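Local coordinates for beta-agarase D (Zobellia galactanivorans, PDB 4ASM), which hydrolyses the beta-1,4-galactosidic linkages of agarose at random internal positions with retention of anomeric configuration, through its GH16 catalytic domain, at residues 203-208 with 252-257; 258-263 with 285-290; 33-38 with 54-59; 88-93 with 352-357. One frame throughout, in Å; residues are numbered along the deposited sequence.

Contact 1: residues 203-208 with 252-257; sequences DLNSWW and TRLADG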
# COMPACT_ATOMS: atom_id res chain seq x y z
N ASP A 203 10.98 6.70 -7.85
CA ASP A 203 11.60 6.29 -9.11
C ASP A 203 10.51 5.85 -10.07
O ASP A 203 9.46 5.31 -9.66
CB ASP A 203 12.70 5.22 -8.94
CG ASP A 203 12.22 3.95 -8.24
OD1 ASP A 203 11.73 4.04 -7.09
OD2 ASP A 203 12.41 2.86 -8.82
N LEU A 204 10.76 6.07 -11.36
CA LEU A 204 9.84 5.63 -12.41
C LEU A 204 9.45 4.16 -12.22
O LEU A 204 8.26 3.78 -12.33
CB LEU A 204 10.46 5.87 -13.78
CG LEU A 204 9.68 5.31 -14.98
CD1 LEU A 204 8.42 6.11 -15.25
CD2 LEU A 204 10.60 5.25 -16.23
N ASN A 205 10.43 3.31 -11.92
CA ASN A 205 10.18 1.87 -11.82
C ASN A 205 9.28 1.47 -10.63
O ASN A 205 8.76 0.36 -10.61
CB ASN A 205 11.50 1.09 -11.78
CG ASN A 205 12.17 1.00 -13.14
OD1 ASN A 205 11.62 1.39 -14.19
ND2 ASN A 205 13.40 0.45 -13.15
N SER A 206 9.07 2.39 -9.68
CA SER A 206 8.18 2.06 -8.56
C SER A 206 6.72 2.05 -8.99
O SER A 206 5.86 1.54 -8.27
CB SER A 206 8.38 2.99 -7.36
OG SER A 206 7.86 4.28 -7.59
N TRP A 207 6.45 2.64 -10.14
CA TRP A 207 5.11 2.61 -10.75
C TRP A 207 5.15 1.43 -11.73
O TRP A 207 5.51 1.58 -12.91
CB TRP A 207 4.77 3.96 -11.37
CG TRP A 207 4.63 4.99 -10.30
CD1 TRP A 207 5.64 5.76 -9.74
CD2 TRP A 207 3.43 5.35 -9.61
NE1 TRP A 207 5.12 6.57 -8.76
CE2 TRP A 207 3.77 6.34 -8.65
CE3 TRP A 207 2.08 4.94 -9.70
CZ2 TRP A 207 2.83 6.93 -7.80
CZ3 TRP A 207 1.13 5.53 -8.85
CH2 TRP A 207 1.52 6.52 -7.92
N TRP A 208 4.83 0.25 -11.22
CA TRP A 208 5.06 -0.99 -11.92
C TRP A 208 3.91 -1.33 -12.87
O TRP A 208 2.73 -1.15 -12.55
CB TRP A 208 5.29 -2.12 -10.91
CG TRP A 208 5.45 -3.41 -11.59
CD1 TRP A 208 6.59 -3.90 -12.17
CD2 TRP A 208 4.42 -4.36 -11.85
NE1 TRP A 208 6.33 -5.12 -12.76
CE2 TRP A 208 5.01 -5.43 -12.58
CE3 TRP A 208 3.06 -4.43 -11.52
CZ2 TRP A 208 4.27 -6.55 -12.99
CZ3 TRP A 208 2.33 -5.54 -11.94
CH2 TRP A 208 2.94 -6.58 -12.67
N THR A 252 13.82 -4.09 -10.65
CA THR A 252 12.39 -4.19 -10.99
C THR A 252 12.16 -4.75 -12.37
O THR A 252 12.99 -4.59 -13.27
CB THR A 252 11.52 -2.94 -10.53
OG1 THR A 252 10.45 -2.60 -11.43
CG2 THR A 252 12.35 -1.79 -10.06
N ARG A 253 11.08 -5.53 -12.49
CA ARG A 253 10.71 -6.07 -13.79
C ARG A 253 10.08 -4.99 -14.62
O ARG A 253 9.08 -4.39 -14.22
CB ARG A 253 9.73 -7.23 -13.64
CG ARG A 253 10.41 -8.50 -13.26
CD ARG A 253 9.49 -9.69 -13.55
NE ARG A 253 9.97 -10.88 -12.87
CZ ARG A 253 10.76 -11.79 -13.41
NH1 ARG A 253 11.17 -11.66 -14.67
NH2 ARG A 253 11.12 -12.84 -12.69
N LEU A 254 10.70 -4.75 -15.77
CA LEU A 254 10.21 -3.81 -16.76
C LEU A 254 8.93 -4.32 -17.41
O LEU A 254 8.47 -5.43 -17.16
CB LEU A 254 11.31 -3.61 -17.82
CG LEU A 254 12.61 -3.03 -17.23
CD1 LEU A 254 13.68 -2.95 -18.35
CD2 LEU A 254 12.38 -1.68 -16.53
N ALA A 255 8.37 -3.49 -18.28
CA ALA A 255 7.08 -3.81 -18.90
C ALA A 255 7.08 -5.15 -19.65
O ALA A 255 6.04 -5.84 -19.69
CB ALA A 255 6.67 -2.70 -19.82
N ASP A 256 8.23 -5.50 -20.22
CA ASP A 256 8.36 -6.76 -20.95
C ASP A 256 8.77 -7.94 -20.08
O ASP A 256 9.01 -9.03 -20.58
CB ASP A 256 9.30 -6.62 -22.15
CG ASP A 256 10.76 -6.51 -21.75
OD1 ASP A 256 11.07 -6.34 -20.55
OD2 ASP A 256 11.64 -6.58 -22.66
N GLY A 257 8.88 -7.69 -18.77
CA GLY A 257 9.22 -8.75 -17.81
C GLY A 257 10.69 -8.83 -17.46
O GLY A 257 11.09 -9.54 -16.54
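T252 meets N205 methyl to methylene: its CG2 lies 3.5 Å from N205 CB, the two side chains crossing obliquely where a 3-10 turn precedes strand 207-208. On the other branch, T252 OG1 sits 3.5 Å from the carbonyl O of N205 and also comes near the edge of the W208 indole, close to the ring plane. R253 follows with its backbone: the carbonyl O of R253 is 3.2 Å from W208 NE1, likewise at the indole edge. W208 CG is anti to the backbone N (chi1 177°), and from it the indole extends beside the R253 side chain in the same direction. The guanidinium leads away from the indole, giving NE to the carbonyl of M241 and NH1 to the carbonyl O of G257 at 2.8 Å, an acceptor lying in the guanidinium plane. This is the end of a hairpin arm in the GH16 beta-jelly roll: strand 249-253 leaves through a type I turn, L254 to G257, and returns as strand 259-264. L254 opens that turn and directs CD2 back at the amide end of N205. At D256 the side chain turns to the backbone N of T258. G257 closes the turn with a bond from its N to L254 O; its positive phi of 96° would press a CB against the preceding carbonyl.

Contact 2: residues 258-263 with 285-290; sequences TWQYTY and MNIASS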
# COMPACT_ATOMS: atom_id res chain seq x y z
N THR A 258 11.51 -8.11 -18.21
CA THR A 258 12.94 -8.20 -18.06
C THR A 258 13.40 -7.37 -16.83
O THR A 258 12.81 -6.34 -16.50
CB THR A 258 13.52 -7.81 -19.45
OG1 THR A 258 14.48 -8.78 -19.90
CG2 THR A 258 13.96 -6.44 -19.52
N TRP A 259 14.43 -7.85 -16.14
CA TRP A 259 14.92 -7.16 -14.93
C TRP A 259 15.79 -5.96 -15.25
O TRP A 259 16.70 -6.06 -16.07
CB TRP A 259 15.74 -8.09 -14.03
CG TRP A 259 14.94 -9.11 -13.26
CD1 TRP A 259 14.91 -10.46 -13.47
CD2 TRP A 259 14.05 -8.86 -12.16
NE1 TRP A 259 14.08 -11.07 -12.57
CE2 TRP A 259 13.55 -10.12 -11.74
CE3 TRP A 259 13.66 -7.71 -11.47
CZ2 TRP A 259 12.65 -10.24 -10.67
CZ3 TRP A 259 12.76 -7.84 -10.40
CH2 TRP A 259 12.27 -9.09 -10.03
N GLN A 260 15.52 -4.85 -14.56
CA GLN A 260 16.43 -3.69 -14.59
C GLN A 260 16.94 -3.39 -13.19
O GLN A 260 16.15 -3.31 -12.23
CB GLN A 260 15.77 -2.47 -15.20
CG GLN A 260 16.76 -1.34 -15.37
CD GLN A 260 16.19 -0.16 -16.07
OE1 GLN A 260 16.67 0.21 -17.16
NE2 GLN A 260 15.21 0.47 -15.48
N TYR A 261 18.25 -3.19 -13.07
CA TYR A 261 18.91 -2.95 -11.77
C TYR A 261 19.27 -1.50 -11.72
O TYR A 261 19.93 -0.99 -12.64
CB TYR A 261 20.18 -3.81 -11.65
CG TYR A 261 19.91 -5.26 -11.94
CD1 TYR A 261 19.45 -6.13 -10.94
CD2 TYR A 261 20.08 -5.75 -13.24
CE1 TYR A 261 19.15 -7.45 -11.23
CE2 TYR A 261 19.80 -7.09 -13.53
CZ TYR A 261 19.33 -7.92 -12.53
OH TYR A 261 19.06 -9.23 -12.82
N THR A 262 18.81 -0.81 -10.68
CA THR A 262 19.03 0.62 -10.59
C THR A 262 19.41 1.07 -9.19
O THR A 262 19.27 0.34 -8.23
CB THR A 262 17.79 1.42 -11.06
OG1 THR A 262 16.69 1.08 -10.22
CG2 THR A 262 17.44 1.15 -12.54
N TYR A 263 19.92 2.29 -9.09
CA TYR A 263 20.23 2.87 -7.79
C TYR A 263 20.17 4.41 -7.93
O TYR A 263 20.23 4.94 -9.05
CB TYR A 263 21.61 2.39 -7.29
CG TYR A 263 22.74 2.87 -8.17
CD1 TYR A 263 23.10 2.15 -9.31
CD2 TYR A 263 23.39 4.06 -7.89
CE1 TYR A 263 24.09 2.61 -10.16
CE2 TYR A 263 24.39 4.53 -8.73
CZ TYR A 263 24.74 3.80 -9.86
OH TYR A 263 25.72 4.26 -10.73
N MET A 285 17.73 7.88 -11.52
CA MET A 285 18.36 6.61 -11.17
C MET A 285 19.40 6.25 -12.24
O MET A 285 19.23 6.60 -13.42
CB MET A 285 17.31 5.49 -11.12
CG MET A 285 16.13 5.78 -10.18
SD MET A 285 16.59 5.77 -8.44
CE MET A 285 16.61 4.03 -8.06
N ASN A 286 20.45 5.57 -11.80
CA ASN A 286 21.44 5.04 -12.73
C ASN A 286 21.23 3.54 -12.93
O ASN A 286 20.64 2.88 -12.10
CB ASN A 286 22.84 5.28 -12.18
CG ASN A 286 23.27 6.73 -12.22
OD1 ASN A 286 22.71 7.55 -12.95
ND2 ASN A 286 24.29 7.05 -11.43
N ILE A 287 21.75 3.03 -14.05
CA ILE A 287 21.64 1.62 -14.42
C ILE A 287 22.85 0.85 -13.92
O ILE A 287 24.01 1.30 -14.07
CB ILE A 287 21.54 1.49 -15.95
CG1 ILE A 287 20.21 2.08 -16.41
CG2 ILE A 287 21.66 0.02 -16.42
CD1 ILE A 287 20.12 2.27 -17.89
N ALA A 288 22.57 -0.31 -13.33
CA ALA A 288 23.62 -1.25 -12.94
C ALA A 288 23.41 -2.60 -13.63
O ALA A 288 22.44 -2.78 -14.38
CB ALA A 288 23.65 -1.43 -11.41
N SER A 289 24.31 -3.54 -13.41
CA SER A 289 24.22 -4.80 -14.14
C SER A 289 23.79 -6.01 -13.30
O SER A 289 23.70 -7.12 -13.82
CB SER A 289 25.54 -5.09 -14.82
OG SER A 289 26.54 -5.20 -13.85
N SER A 290 23.53 -5.78 -12.01
CA SER A 290 23.02 -6.81 -11.10
C SER A 290 22.66 -6.08 -9.83
O SER A 290 22.99 -4.89 -9.68
CB SER A 290 24.09 -7.88 -10.82
OG SER A 290 25.13 -7.33 -10.05
O HOH W 1 19.80 -2.91 -15.38
O HOH W 2 25.74 3.19 -13.09
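Strands 259-263 and 285-288 run antiparallel but strongly twisted, their axes at 128°, with Y263 and N286 as a hydrogen-bonded pair and T262 and I287 as a non-hydrogen-bonded one. N286 N reaches Y263 O at 2.8 Å, and the return bond from Y263 N to N286 O is longer. Further along, A288 N gives a nearly straight bond (175°) to Y261 O, while water 1 enters between the strands, accepting from Y261 N and donating to A288 O. On the face shared by the two tyrosines, the Y263 ring lies over N286, whose CB is 3.3 Å from Y263 CZ. The N286 amide stands steeply to the ring, and its ND2 donates to Y263 OH at 3.2 Å. A288 CB touches the Y263 ring edge. Y261 receives S290 CA over the centre of its ring, a CH-pi contact of 3.6 Å to the centroid; S290 OG caps D293 N of helix 291-297. Beside T262, the M285 chain bends twice, chi3 of -81° bringing CE to 3.7 Å from T262 OG1. Water 2 ties Y263 OH to I287 O, so this surface pairing relies on polar atoms and solvent as well as on ring packing, and water 1 carries the link between Y261 N and A288 O, which are not bonded directly.

Contact 3: residues 33-38 with 54-59; sequences DDFNYT and MKWYNK. With CA (calcium ion), chain B.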
# COMPACT_ATOMS: atom_id res chain seq x y z
N ASP A 33 -6.66 -14.41 6.93
CA ASP A 33 -8.11 -14.40 6.83
C ASP A 33 -8.54 -14.65 5.38
O ASP A 33 -8.14 -13.90 4.47
CB ASP A 33 -8.66 -13.05 7.31
CG ASP A 33 -10.13 -13.10 7.66
OD1 ASP A 33 -10.81 -14.09 7.25
OD2 ASP A 33 -10.61 -12.17 8.33
N ASP A 34 -9.33 -15.69 5.14
CA ASP A 34 -9.92 -15.86 3.81
C ASP A 34 -11.36 -15.36 3.65
O ASP A 34 -12.00 -15.62 2.62
CB ASP A 34 -9.68 -17.27 3.19
CG ASP A 34 -10.27 -18.40 4.01
OD1 ASP A 34 -10.89 -18.14 5.07
OD2 ASP A 34 -10.09 -19.57 3.56
N PHE A 35 -11.85 -14.62 4.66
CA PHE A 35 -13.06 -13.78 4.54
C PHE A 35 -14.31 -14.51 4.05
O PHE A 35 -15.06 -13.97 3.25
CB PHE A 35 -12.79 -12.58 3.61
CG PHE A 35 -11.73 -11.63 4.12
CD1 PHE A 35 -11.93 -10.96 5.32
CD2 PHE A 35 -10.57 -11.35 3.39
CE1 PHE A 35 -10.99 -10.06 5.81
CE2 PHE A 35 -9.62 -10.44 3.87
CZ PHE A 35 -9.82 -9.81 5.07
N ASN A 36 -14.57 -15.71 4.58
CA ASN A 36 -15.69 -16.51 4.06
C ASN A 36 -16.93 -16.51 4.97
O ASN A 36 -17.95 -17.16 4.67
CB ASN A 36 -15.19 -17.90 3.67
CG ASN A 36 -14.24 -17.85 2.48
OD1 ASN A 36 -14.30 -16.90 1.66
ND2 ASN A 36 -13.35 -18.82 2.38
N TYR A 37 -16.84 -15.70 6.00
CA TYR A 37 -17.88 -15.54 7.01
C TYR A 37 -18.71 -14.30 6.71
O TYR A 37 -18.47 -13.60 5.71
CB TYR A 37 -17.21 -15.44 8.39
CG TYR A 37 -16.12 -14.38 8.49
CD1 TYR A 37 -14.80 -14.66 8.12
CD2 TYR A 37 -16.42 -13.10 8.97
CE1 TYR A 37 -13.81 -13.67 8.22
CE2 TYR A 37 -15.45 -12.12 9.04
CZ TYR A 37 -14.15 -12.43 8.68
OH TYR A 37 -13.18 -11.44 8.78
N THR A 38 -19.69 -14.04 7.56
CA THR A 38 -20.51 -12.85 7.45
C THR A 38 -20.13 -11.86 8.53
O THR A 38 -20.04 -12.20 9.71
CB THR A 38 -22.03 -13.21 7.53
OG1 THR A 38 -22.37 -14.01 6.39
CG2 THR A 38 -22.90 -11.95 7.54
N MET A 54 -11.48 -12.55 16.72
CA MET A 54 -11.36 -11.13 16.43
C MET A 54 -10.10 -11.01 15.60
O MET A 54 -9.00 -11.10 16.15
CB MET A 54 -11.19 -10.33 17.71
CG MET A 54 -12.27 -10.55 18.74
SD MET A 54 -11.65 -10.17 20.40
CE MET A 54 -13.22 -9.97 21.24
N LYS A 55 -10.24 -10.80 14.30
CA LYS A 55 -9.06 -10.65 13.46
C LYS A 55 -8.83 -9.20 13.02
O LYS A 55 -7.71 -8.85 12.68
CB LYS A 55 -9.18 -11.51 12.20
CG LYS A 55 -9.04 -12.99 12.47
CD LYS A 55 -9.06 -13.77 11.18
CE LYS A 55 -8.94 -15.27 11.45
NZ LYS A 55 -7.51 -15.62 11.69
N TRP A 56 -9.89 -8.41 12.99
CA TRP A 56 -9.84 -7.04 12.51
C TRP A 56 -10.70 -6.14 13.36
O TRP A 56 -11.61 -6.63 14.06
CB TRP A 56 -10.39 -6.94 11.07
CG TRP A 56 -9.79 -7.89 10.09
CD1 TRP A 56 -10.21 -9.15 9.83
CD2 TRP A 56 -8.67 -7.65 9.22
NE1 TRP A 56 -9.43 -9.72 8.86
CE2 TRP A 56 -8.47 -8.82 8.47
CE3 TRP A 56 -7.83 -6.54 8.99
CZ2 TRP A 56 -7.44 -8.95 7.51
CZ3 TRP A 56 -6.81 -6.65 8.05
CH2 TRP A 56 -6.63 -7.86 7.31
N TYR A 57 -10.47 -4.84 13.27
CA TYR A 57 -11.49 -3.85 13.63
C TYR A 57 -11.71 -2.87 12.48
O TYR A 57 -10.81 -2.64 11.65
CB TYR A 57 -11.23 -3.16 14.98
CG TYR A 57 -9.87 -2.55 15.16
CD1 TYR A 57 -8.83 -3.30 15.70
CD2 TYR A 57 -9.62 -1.22 14.83
CE1 TYR A 57 -7.57 -2.73 15.90
CE2 TYR A 57 -8.36 -0.65 15.02
CZ TYR A 57 -7.35 -1.42 15.55
OH TYR A 57 -6.10 -0.84 15.74
N ASN A 58 -12.91 -2.30 12.44
CA ASN A 58 -13.36 -1.48 11.31
C ASN A 58 -12.96 -0.02 11.42
O ASN A 58 -13.75 0.89 11.07
CB ASN A 58 -14.88 -1.65 11.07
CG ASN A 58 -15.73 -1.23 12.28
OD1 ASN A 58 -15.21 -1.01 13.38
ND2 ASN A 58 -17.04 -1.12 12.06
N LYS A 59 -11.72 0.21 11.84
CA LYS A 59 -11.21 1.56 11.98
C LYS A 59 -9.72 1.60 11.67
O LYS A 59 -9.05 0.59 11.75
CB LYS A 59 -11.50 2.07 13.42
CG LYS A 59 -11.16 3.53 13.69
CD LYS A 59 -11.69 3.90 15.08
CE LYS A 59 -11.31 5.33 15.43
NZ LYS A 59 -12.09 5.80 16.63
CA CA B . -12.55 -15.74 0.33
O HOH W 3 -14.08 -16.81 -1.23
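Next to the calcium site, D33 and W56 join the metal-binding loop to strand 56-57 through a buried carboxylate. W56 NE1 donates to D33 OD2 at 2.8 Å; the oxygen lies in the indole plane and accepts on its anti lone pair. Y37 OH gives a second bond to the same atom, 2.7 Å from OD2, on its syn lone pair. D33 OD1 takes the backbone N of F35 from above the carboxylate plane, an Asx turn. Three donors thus grip one carboxylate, which would probably favour its charged form; D33 CG is anti to the backbone N (chi1 -162°), which carries the carboxylate carbon out to the W56 side. K55 lays CD 3.6 Å from D33 OD2, but its NZ goes to the carbonyl of S32. An alanine in place of D33 would probably leave W56 NE1, Y37 OH and F35 N without their acceptor and set the indole and phenol free to shift. F35 lies close by, its ring slid along the indole with planes 28° apart and CZ 3.5 Å from W56 CZ2; D33 CG lies over one face of the F35 ring, offset toward the rim. The same loop supplies two calcium ligands, D34 O at 2.4 Å and N36 OD1 at 2.5 Å from the ion. D9, G89, D354 and water 3 complete the seven ligands. K55 and W56, both opposite F48, form a classic beta bulge, and the loop is a calcium-binding loop such as occurs in other GH16 jelly-roll enzymes.

Contact 4: residues 88-93 with 352-357; sequences GGNLNI and LVDWIR. With CA (calcium ion), chain B.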
# COMPACT_ATOMS: atom_id res chain seq x y z
N GLY A 88 -20.06 -12.98 0.93
CA GLY A 88 -19.88 -13.51 -0.43
C GLY A 88 -18.48 -14.01 -0.69
O GLY A 88 -18.07 -14.18 -1.84
N GLY A 89 -17.74 -14.27 0.39
CA GLY A 89 -16.37 -14.76 0.29
C GLY A 89 -15.30 -13.68 0.27
O GLY A 89 -14.12 -13.98 0.17
N ASN A 90 -15.71 -12.42 0.38
CA ASN A 90 -14.76 -11.31 0.28
C ASN A 90 -14.92 -10.32 1.42
O ASN A 90 -16.04 -10.06 1.87
CB ASN A 90 -14.99 -10.49 -1.00
CG ASN A 90 -14.82 -11.29 -2.28
OD1 ASN A 90 -13.73 -11.76 -2.59
ND2 ASN A 90 -15.92 -11.42 -3.04
N LEU A 91 -13.80 -9.72 1.83
CA LEU A 91 -13.86 -8.43 2.49
C LEU A 91 -14.35 -7.39 1.45
O LEU A 91 -13.83 -7.36 0.32
CB LEU A 91 -12.47 -8.04 2.99
CG LEU A 91 -12.26 -6.63 3.53
CD1 LEU A 91 -13.00 -6.39 4.88
CD2 LEU A 91 -10.77 -6.31 3.65
N ASN A 92 -15.31 -6.56 1.84
CA ASN A 92 -15.81 -5.48 1.02
C ASN A 92 -15.44 -4.18 1.72
O ASN A 92 -15.78 -3.99 2.89
CB ASN A 92 -17.36 -5.52 0.93
CG ASN A 92 -17.90 -6.65 0.04
OD1 ASN A 92 -18.62 -6.39 -0.92
ND2 ASN A 92 -17.60 -7.90 0.38
N ILE A 93 -14.73 -3.29 1.02
CA ILE A 93 -14.46 -1.94 1.54
C ILE A 93 -14.79 -0.98 0.42
O ILE A 93 -14.21 -1.07 -0.65
CB ILE A 93 -12.98 -1.78 1.99
CG1 ILE A 93 -12.77 -2.58 3.27
CG2 ILE A 93 -12.65 -0.31 2.29
CD1 ILE A 93 -11.34 -2.53 3.82
N LEU A 352 -12.71 -5.53 -3.26
CA LEU A 352 -13.01 -6.90 -2.80
C LEU A 352 -11.73 -7.65 -2.54
O LEU A 352 -10.92 -7.84 -3.45
CB LEU A 352 -13.81 -7.67 -3.87
CG LEU A 352 -15.19 -7.12 -4.23
CD1 LEU A 352 -15.84 -8.02 -5.27
CD2 LEU A 352 -16.10 -6.98 -3.02
N VAL A 353 -11.53 -8.09 -1.29
CA VAL A 353 -10.38 -8.92 -0.96
C VAL A 353 -10.87 -10.34 -0.65
O VAL A 353 -11.57 -10.59 0.33
CB VAL A 353 -9.53 -8.35 0.20
CG1 VAL A 353 -8.30 -9.23 0.45
CG2 VAL A 353 -9.11 -6.88 -0.07
N ASP A 354 -10.49 -11.26 -1.51
CA ASP A 354 -10.86 -12.66 -1.35
C ASP A 354 -10.17 -13.27 -0.14
O ASP A 354 -10.79 -14.02 0.63
CB ASP A 354 -10.48 -13.38 -2.64
CG ASP A 354 -10.92 -14.85 -2.69
OD1 ASP A 354 -11.74 -15.30 -1.84
OD2 ASP A 354 -10.45 -15.54 -3.59
N TRP A 355 -8.90 -12.94 0.03
CA TRP A 355 -8.12 -13.45 1.15
C TRP A 355 -6.84 -12.67 1.33
O TRP A 355 -6.35 -12.03 0.40
CB TRP A 355 -7.81 -14.94 0.98
CG TRP A 355 -7.18 -15.42 -0.32
CD1 TRP A 355 -7.83 -16.11 -1.30
CD2 TRP A 355 -5.79 -15.36 -0.72
NE1 TRP A 355 -6.95 -16.45 -2.30
CE2 TRP A 355 -5.70 -16.01 -1.97
CE3 TRP A 355 -4.63 -14.80 -0.16
CZ2 TRP A 355 -4.49 -16.13 -2.68
CZ3 TRP A 355 -3.42 -14.92 -0.87
CH2 TRP A 355 -3.36 -15.59 -2.11
N ILE A 356 -6.32 -12.72 2.55
CA ILE A 356 -5.00 -12.22 2.87
C ILE A 356 -4.31 -13.24 3.77
O ILE A 356 -4.88 -13.69 4.77
CB ILE A 356 -5.05 -10.79 3.49
CG1 ILE A 356 -3.64 -10.20 3.68
CG2 ILE A 356 -5.89 -10.77 4.78
CD1 ILE A 356 -3.66 -8.73 4.03
N ARG A 357 -3.10 -13.63 3.38
CA ARG A 357 -2.37 -14.65 4.12
C ARG A 357 -1.02 -14.09 4.57
O ARG A 357 -0.42 -13.25 3.88
CB ARG A 357 -2.18 -15.91 3.27
CG ARG A 357 -1.32 -15.76 2.04
CD ARG A 357 -1.38 -17.05 1.21
NE ARG A 357 -0.64 -16.96 -0.04
CZ ARG A 357 -0.29 -18.01 -0.76
NH1 ARG A 357 -0.58 -19.25 -0.33
NH2 ARG A 357 0.33 -17.83 -1.92
CA CA B . -12.55 -15.74 0.33
O HOH W 4 -11.82 -10.65 -4.64
O HOH W 3 -14.08 -16.81 -1.23
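L91 and V353 pair across antiparallel strands 90-96 and 350-362 of the GH16 beta-jelly roll, and this is the tightly packed part. Their backbones exchange two hydrogen bonds, L91 N to V353 O at 2.8 Å and V353 N to L91 O at 2.9 Å. The side chains lie alongside, pointing the same way, CB to CB 4.1 Å apart; L91 CG is anti to the backbone N (chi1 172°), and from it CD2 reaches V353 CG2. F35, I123 and I323 continue the buried side around L91, and V139 meets V353. The opposite face, with N92 and L352, is partly open to solvent and more polar. L352 CD2 rests 3.3 Å from N92 OD1, an oxygen that also accepts from N350, and N92 ND2 gives a weak bond to N90 O. N90, in a stretch that probably binds substrate, brings OD1 to 3.3 Å from D354 CA, where water 4 donates to it and, weakly, to L352 O. An alanine in place of N90 would probably leave water 4 with only its weak hold on L352 O among these partners and open a gap beside D354 CA and L352 CD1. At the end of the ladder D354 and W355 bulge opposite R138, a classic beta bulge. D354 OD2 pairs with R138 in a salt bridge, while D354 chelates the calcium ion by its carbonyl O and by OD1, the latter 2.4 Å from the metal; G89 O meets the same ion from the turn leading into strand 90-96, also at 2.4 Å.

From the N terminus, contact 3 closes first, a short loop holding strand 47-48 between its segments. Contact 4 opens next, at 88-93, and closes only near the C terminus at 352-357, so most of the catalytic domain lies within its loop. Nested inside it, contact 1 closes and contact 2 opens directly after, in series; none of the loops cross. Contacts 3 and 4, centres about 9 Å apart, share the calcium ion and water 3, tying the N-terminal loop and strand 56-57 to the C-terminal strand. Contacts 1 and 2 adjoin through neighbouring strands 249-253 and 259-264; contact 2 lies across the chain's centre from contacts 3 and 4.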